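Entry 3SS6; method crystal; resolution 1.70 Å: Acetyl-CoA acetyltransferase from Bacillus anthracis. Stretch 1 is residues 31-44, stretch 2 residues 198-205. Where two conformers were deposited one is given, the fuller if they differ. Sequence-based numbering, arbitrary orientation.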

# COMPACT_ATOMS: atom_id res chain seq x y z
N GLU A 31 -0.64 -17.37 -17.21
CA GLU A 31 -0.65 -16.98 -18.62
C GLU A 31 0.58 -17.49 -19.36
O GLU A 31 0.50 -17.86 -20.53
CB GLU A 31 -0.78 -15.47 -18.76
CG GLU A 31 -2.13 -14.97 -18.28
CD GLU A 31 -2.20 -13.46 -18.22
OE1 GLU A 31 -1.15 -12.81 -18.20
OE2 GLU A 31 -3.33 -12.93 -18.17
N LEU A 32 1.70 -17.52 -18.65
CA LEU A 32 2.98 -17.88 -19.25
C LEU A 32 3.08 -19.40 -19.39
O LEU A 32 3.70 -19.91 -20.32
CB LEU A 32 4.12 -17.33 -18.39
CG LEU A 32 5.56 -17.57 -18.86
CD1 LEU A 32 5.71 -17.21 -20.35
CD2 LEU A 32 6.52 -16.73 -17.99
N ALA A 33 2.43 -20.12 -18.48
CA ALA A 33 2.44 -21.59 -18.53
C ALA A 33 1.52 -22.13 -19.61
O ALA A 33 1.85 -23.11 -20.27
CB ALA A 33 2.06 -22.19 -17.18
N VAL A 34 0.37 -21.49 -19.78
CA VAL A 34 -0.67 -22.02 -20.67
C VAL A 34 -0.20 -22.45 -22.08
O VAL A 34 -0.41 -23.58 -22.47
CB VAL A 34 -1.89 -21.06 -20.75
CG1 VAL A 34 -2.73 -21.38 -21.98
CG2 VAL A 34 -2.74 -21.18 -19.47
N PRO A 35 0.43 -21.54 -22.85
CA PRO A 35 0.76 -21.93 -24.22
C PRO A 35 1.81 -23.04 -24.30
O PRO A 35 1.84 -23.80 -25.27
CB PRO A 35 1.29 -20.64 -24.86
CG PRO A 35 1.67 -19.76 -23.70
CD PRO A 35 0.75 -20.13 -22.56
N VAL A 36 2.66 -23.11 -23.27
CA VAL A 36 3.69 -24.13 -23.21
C VAL A 36 3.09 -25.49 -22.83
O VAL A 36 3.47 -26.53 -23.39
CB VAL A 36 4.84 -23.69 -22.27
CG1 VAL A 36 5.94 -24.73 -22.24
CG2 VAL A 36 5.40 -22.36 -22.74
N LEU A 37 2.15 -25.48 -21.89
CA LEU A 37 1.38 -26.68 -21.58
C LEU A 37 0.69 -27.20 -22.84
O LEU A 37 0.72 -28.39 -23.15
CB LEU A 37 0.31 -26.39 -20.55
CG LEU A 37 0.81 -26.16 -19.13
CD1 LEU A 37 -0.33 -25.68 -18.24
CD2 LEU A 37 1.44 -27.44 -18.56
N GLN A 38 0.05 -26.29 -23.57
CA GLN A 38 -0.69 -26.68 -24.78
C GLN A 38 0.21 -27.31 -25.84
O GLN A 38 -0.14 -28.36 -26.40
CB GLN A 38 -1.44 -25.48 -25.35
CG GLN A 38 -2.58 -25.02 -24.44
CD GLN A 38 -3.19 -23.69 -24.88
OE1 GLN A 38 -2.51 -22.85 -25.46
NE2 GLN A 38 -4.47 -23.51 -24.60
N GLU A 39 1.35 -26.69 -26.10
CA GLU A 39 2.25 -27.21 -27.13
C GLU A 39 2.89 -28.52 -26.67
O GLU A 39 3.07 -29.43 -27.47
CB GLU A 39 3.32 -26.17 -27.49
CG GLU A 39 4.30 -26.64 -28.58
CD GLU A 39 3.65 -26.89 -29.94
OE1 GLU A 39 2.54 -26.36 -30.21
OE2 GLU A 39 4.27 -27.60 -30.76
N ALA A 40 3.22 -28.62 -25.39
CA ALA A 40 3.80 -29.86 -24.89
C ALA A 40 2.88 -31.04 -25.15
O ALA A 40 3.32 -32.09 -25.63
CB ALA A 40 4.12 -29.75 -23.39
N VAL A 41 1.61 -30.87 -24.80
CA VAL A 41 0.66 -31.96 -24.96
C VAL A 41 0.51 -32.31 -26.45
O VAL A 41 0.46 -33.48 -26.83
CB VAL A 41 -0.68 -31.62 -24.28
CG1 VAL A 41 -1.78 -32.59 -24.70
CG2 VAL A 41 -0.52 -31.62 -22.76
N LYS A 42 0.47 -31.28 -27.29
CA LYS A 42 0.37 -31.49 -28.74
C LYS A 42 1.51 -32.32 -29.29
O LYS A 42 1.32 -33.14 -30.18
CB LYS A 42 0.31 -30.15 -29.48
CG LYS A 42 -1.03 -29.45 -29.40
CD LYS A 42 -0.97 -28.04 -29.99
CE LYS A 42 -2.24 -27.27 -29.67
NZ LYS A 42 -2.12 -25.83 -30.03
N ARG A 43 2.71 -32.12 -28.75
CA ARG A 43 3.87 -32.87 -29.19
C ARG A 43 4.05 -34.21 -28.50
O ARG A 43 4.77 -35.07 -29.01
CB ARG A 43 5.13 -32.07 -28.94
CG ARG A 43 5.18 -30.75 -29.63
CD ARG A 43 6.53 -30.16 -29.38
NE ARG A 43 6.71 -28.87 -30.02
CZ ARG A 43 7.90 -28.33 -30.24
NH1 ARG A 43 9.01 -28.98 -29.88
NH2 ARG A 43 7.98 -27.15 -30.84
N GLY A 44 3.42 -34.37 -27.35
CA GLY A 44 3.74 -35.45 -26.44
C GLY A 44 3.05 -36.77 -26.70
O GLY A 44 3.28 -37.74 -25.99
N ASP A 198 15.59 -23.55 -31.74
CA ASP A 198 14.39 -23.36 -32.55
C ASP A 198 13.28 -24.35 -32.21
O ASP A 198 12.12 -23.98 -32.05
CB ASP A 198 14.74 -23.50 -34.04
CG ASP A 198 15.47 -22.30 -34.59
OD1 ASP A 198 15.78 -21.37 -33.82
OD2 ASP A 198 15.74 -22.30 -35.81
N ASP A 199 13.64 -25.63 -32.13
CA ASP A 199 12.66 -26.70 -31.91
C ASP A 199 12.02 -26.64 -30.53
O ASP A 199 10.82 -26.90 -30.36
CB ASP A 199 13.31 -28.08 -32.09
CG ASP A 199 13.68 -28.37 -33.53
OD1 ASP A 199 12.99 -27.88 -34.45
OD2 ASP A 199 14.67 -29.11 -33.74
N GLN A 200 12.83 -26.33 -29.52
CA GLN A 200 12.35 -26.40 -28.15
C GLN A 200 11.53 -25.20 -27.70
O GLN A 200 10.80 -25.29 -26.71
CB GLN A 200 13.51 -26.62 -27.18
CG GLN A 200 14.37 -25.36 -26.94
CD GLN A 200 15.69 -25.69 -26.28
OE1 GLN A 200 15.97 -25.23 -25.16
NE2 GLN A 200 16.53 -26.47 -26.97
N ILE A 201 11.64 -24.08 -28.40
CA ILE A 201 10.99 -22.84 -27.97
C ILE A 201 9.58 -22.71 -28.51
O ILE A 201 9.33 -22.96 -29.69
CB ILE A 201 11.82 -21.58 -28.34
CG1 ILE A 201 13.03 -21.45 -27.41
CG2 ILE A 201 10.96 -20.31 -28.25
CD1 ILE A 201 14.01 -20.34 -27.79
N VAL A 202 8.66 -22.37 -27.61
CA VAL A 202 7.27 -22.09 -27.93
C VAL A 202 7.07 -20.58 -27.85
O VAL A 202 7.24 -19.99 -26.78
CB VAL A 202 6.35 -22.72 -26.88
CG1 VAL A 202 4.89 -22.42 -27.17
CG2 VAL A 202 6.59 -24.24 -26.81
N PRO A 203 6.72 -19.94 -28.97
CA PRO A 203 6.54 -18.48 -28.92
C PRO A 203 5.34 -18.11 -28.06
O PRO A 203 4.33 -18.82 -28.04
CB PRO A 203 6.29 -18.10 -30.38
CG PRO A 203 5.84 -19.36 -31.03
CD PRO A 203 6.58 -20.47 -30.34
N ILE A 204 5.45 -16.99 -27.35
CA ILE A 204 4.37 -16.53 -26.50
C ILE A 204 3.77 -15.30 -27.14
O ILE A 204 4.50 -14.39 -27.53
CB ILE A 204 4.90 -16.13 -25.11
CG1 ILE A 204 5.72 -17.28 -24.49
CG2 ILE A 204 3.75 -15.66 -24.20
CD1 ILE A 204 4.90 -18.53 -24.19
N THR A 205 2.44 -15.26 -27.25
CA THR A 205 1.77 -14.07 -27.78
C THR A 205 1.26 -13.27 -26.60
O THR A 205 0.45 -13.76 -25.82
CB THR A 205 0.62 -14.43 -28.74
OG1 THR A 205 1.13 -15.11 -29.89
CG2 THR A 205 -0.10 -13.16 -29.20
O HOH W 1 9.47 -24.77 -31.74

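A helix lays one side against an irregular segment that runs into a strand, joined by a small apolar patch at one end and by an arginine gripping a backbone carbonyl at the other. The contact is modest, burying 365 Å² over both sides, and its partners lie at least 156 residues apart in sequence.

Residues 31–43 belong to a helix that begins earlier in the chain and is kinked near Pro35. A proline nitrogen carries no hydrogen to donate, so Pro35 cannot bond to the preceding turn; Val36 N makes only a weak bond to Ala33 O at 3.1 Å, and regular bonding resumes with Leu37 N to Ala33 O at 2.9 Å. The second stretch is loop until Ile204, where a strand begins that continues beyond it. The backbones come nearest with Val36 CA 6.3 Å from Val202 CA and Pro35 CA 6.9 Å from Ile204 CA. As the helix advances from Leu32 to Arg43, its partners step back from Ile204 to Asp199.

Ile204 meets Leu32, Pro35 and Val36. Its CA-to-CB bond points sideways, but with chi1 and chi2 both m the end of the side chain comes nearer, and Ile204 CD1 lies 3.5 Å from Pro35 CG and 4.1 Å from Val36 CG2. Leu32 likewise starts sideways, yet its CD1 comes to 4.1 Å from Ile204 CG1. Flexible aliphatic chains suit such places, whereas the CA-to-CB bond of Pro35 already points toward the other stretch.

The CA-to-CB bond of Val202 points toward the helix, and this residue has the largest area covered, 77 Å². Val202 CG1 sits 3.8 Å from Pro35 O, a van der Waals contact that leaves this carbonyl free to accept its helical bond from Glu39 N at 3.0 Å. Val202 CB lies 4.3 Å from Val36 CG2, and Val202 CG2 is 3.8 Å from Glu39 CG. Glu39 thus offers methylene to a hydrocarbon neighbour, while its carboxylate turns to Arg43, one turn later.

Arg43 NE donates to Glu39 OE2 at 2.8 Å with a nearly straight angle of 173°, forming a salt bridge within the helix. Arg43 NH1 and NH2 reach across, both donating to Asp199 O, at 2.8 and 2.9 Å. This oxygen lies at the guanidinium edge, near its plane, where N–H groups point, although sharing one acceptor bends the angles to 144° and 139°. Arg43 thus binds the main chain of Asp199, not its carboxylate. Arg43 NH2 also donates to a water (NH2 to water O 2.9 Å) whose O lies within hydrogen-bonding reach of Asp198 O (2.8 Å) and Ile201 O (2.7 Å), linking Arg43 to more of the same backbone.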